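PDB 2OPA: probable tautomerase ywhB from Bacillus subtilis, which is a small enzyme of the tautomerase family (MIF clan), assembled from several copies of a compact beta-alpha-beta chain. Local coordinates for residues Pro1-Val5 with Glu36-Val40. Numbering follows the deposited sequence.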
loop_
_atom_site.group_PDB
_atom_site.type_symbol
_atom_site.label_atom_id
_atom_site.label_comp_id
_atom_site.label_asym_id
_atom_site.label_seq_id
_atom_site.Cartn_x
_atom_site.Cartn_y
_atom_site.Cartn_z
ATOM N N PRO A 1 -15.130 4.617 -0.837
ATOM C CA PRO A 1 -14.307 3.383 -0.839
ATOM C C PRO A 1 -13.221 3.405 -1.922
ATOM O O PRO A 1 -13.482 3.765 -3.073
ATOM C CB PRO A 1 -15.263 2.221 -1.051
ATOM C CG PRO A 1 -16.560 2.794 -0.447
ATOM C CD PRO A 1 -16.560 4.266 -0.889
ATOM N N TYR A 2 -12.005 3.024 -1.534
ATOM C CA TYR A 2 -10.874 2.988 -2.451
ATOM C C TYR A 2 -10.502 1.558 -2.782
ATOM O O TYR A 2 -10.122 0.781 -1.905
ATOM C CB TYR A 2 -9.678 3.720 -1.844
ATOM C CG TYR A 2 -9.984 5.166 -1.586
ATOM C CD1 TYR A 2 -10.687 5.553 -0.445
ATOM C CD2 TYR A 2 -9.661 6.141 -2.528
ATOM C CE1 TYR A 2 -11.071 6.877 -0.249
ATOM C CE2 TYR A 2 -10.043 7.471 -2.344
ATOM C CZ TYR A 2 -10.748 7.829 -1.204
ATOM O OH TYR A 2 -11.136 9.136 -1.027
ATOM N N VAL A 3 -10.620 1.216 -4.057
ATOM C CA VAL A 3 -10.315 -0.130 -4.503
ATOM C C VAL A 3 -9.054 -0.171 -5.352
ATOM O O VAL A 3 -8.949 0.522 -6.363
ATOM C CB VAL A 3 -11.484 -0.715 -5.326
ATOM C CG1 VAL A 3 -11.146 -2.117 -5.789
ATOM C CG2 VAL A 3 -12.755 -0.725 -4.485
ATOM N N THR A 4 -8.094 -0.977 -4.921
ATOM C CA THR A 4 -6.852 -1.145 -5.647
ATOM C C THR A 4 -6.860 -2.566 -6.210
ATOM O O THR A 4 -6.983 -3.536 -5.464
ATOM C CB THR A 4 -5.622 -0.977 -4.721
ATOM O OG1 THR A 4 -5.622 0.339 -4.163
ATOM C CG2 THR A 4 -4.320 -1.172 -5.506
ATOM N N VAL A 5 -6.759 -2.683 -7.528
ATOM C CA VAL A 5 -6.725 -3.992 -8.164
ATOM C C VAL A 5 -5.316 -4.200 -8.675
ATOM O O VAL A 5 -4.871 -3.504 -9.583
ATOM C CB VAL A 5 -7.694 -4.093 -9.370
ATOM C CG1 VAL A 5 -7.635 -5.493 -9.952
ATOM C CG2 VAL A 5 -9.110 -3.766 -8.945
ATOM N N GLU A 36 -20.201 8.304 -6.771
ATOM C CA GLU A 36 -19.123 9.272 -6.919
ATOM C C GLU A 36 -18.091 9.188 -5.804
ATOM O O GLU A 36 -17.133 9.956 -5.784
ATOM C CB GLU A 36 -19.679 10.700 -6.999
ATOM C CG GLU A 36 -20.066 11.345 -5.671
ATOM O OE1 GLU A 36 -22.142 10.201 -5.631
ATOM N N LYS A 37 -18.286 8.254 -4.879
ATOM C CA LYS A 37 -17.358 8.075 -3.762
ATOM C C LYS A 37 -16.482 6.837 -3.957
ATOM O O LYS A 37 -15.588 6.573 -3.157
ATOM C CB LYS A 37 -18.127 7.914 -2.451
ATOM C CG LYS A 37 -18.979 9.104 -2.066
ATOM C CD LYS A 37 -18.123 10.258 -1.614
ATOM C CE LYS A 37 -18.979 11.410 -1.144
ATOM N NZ LYS A 37 -18.146 12.487 -0.537
ATOM N N ILE A 38 -16.752 6.073 -5.010
ATOM C CA ILE A 38 -15.992 4.862 -5.271
ATOM C C ILE A 38 -14.856 5.107 -6.260
ATOM O O ILE A 38 -15.073 5.445 -7.428
ATOM C CB ILE A 38 -16.913 3.749 -5.788
ATOM C CG1 ILE A 38 -18.082 3.561 -4.811
ATOM C CG2 ILE A 38 -16.130 2.448 -5.919
ATOM C CD1 ILE A 38 -19.170 2.633 -5.310
ATOM N N VAL A 39 -13.637 4.938 -5.763
ATOM C CA VAL A 39 -12.433 5.142 -6.547
ATOM C C VAL A 39 -11.735 3.811 -6.799
ATOM O O VAL A 39 -11.644 2.970 -5.899
ATOM C CB VAL A 39 -11.469 6.080 -5.802
ATOM C CG1 VAL A 39 -10.123 6.158 -6.527
ATOM C CG2 VAL A 39 -12.101 7.458 -5.678
ATOM N N VAL A 40 -11.251 3.625 -8.025
ATOM C CA VAL A 40 -10.551 2.401 -8.376
ATOM C C VAL A 40 -9.162 2.689 -8.958
ATOM O O VAL A 40 -9.011 3.529 -9.848
ATOM C CB VAL A 40 -11.353 1.562 -9.403
ATOM C CG1 VAL A 40 -10.607 0.280 -9.725
ATOM C CG2 VAL A 40 -12.730 1.240 -8.854
#
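Lys-37 meets Pro-1 through its backbone: its O lies 3.4 Å from CD of the proline ring, while its own side chain, starting alongside, leads off so that the amine ends far from the strand. Next, Ile-38 sets its CG1 4.3 Å from CD of Pro-1, a loose apolar contact, and its CA points a hydrogen at Pro-1 O. Val-39 carries the pairing. Its N donates to Pro-1 O at 2.9 Å, nearly straight at 169°, and its O accepts from Val-3 N at 2.7 Å, just as straight; both peptide groups of Val-39 thus bond to the residues flanking Tyr-2, the pattern of a parallel bridge. The 8° between the chain directions agrees with that reading. On the same face of the sheet as the Val-39 side chain, the Tyr-2 ring slants across the valine, with CD2 3.7 Å from Val-39 CB and CE2 3.9 Å from Val-39 CG2. With its chi1 of -61°, the ring leaves beside the backbone N, on the side leading back to Pro-1. Val-40 turns to the other face together with Val-3; its CG2 comes 4.2 Å from Val-3 CB, and its CA lies 3.2 Å from Val-3 O in a CA-H...O contact. Here the two strands form the parallel pair of a beta-alpha-beta unit, and helix 13-31 packs on the face bearing Val-3 and Val-40, through Val-23, Val-27 and Thr-24. On the Tyr-2 and Val-39 face a fourth subunit packs instead, while the Tyr-2 hydroxyl bonds to Tyr-50 of the second subunit. Antiparallel strands of the second and third subunits continue the sheet beyond strands 2-8 and 39-45, respectively.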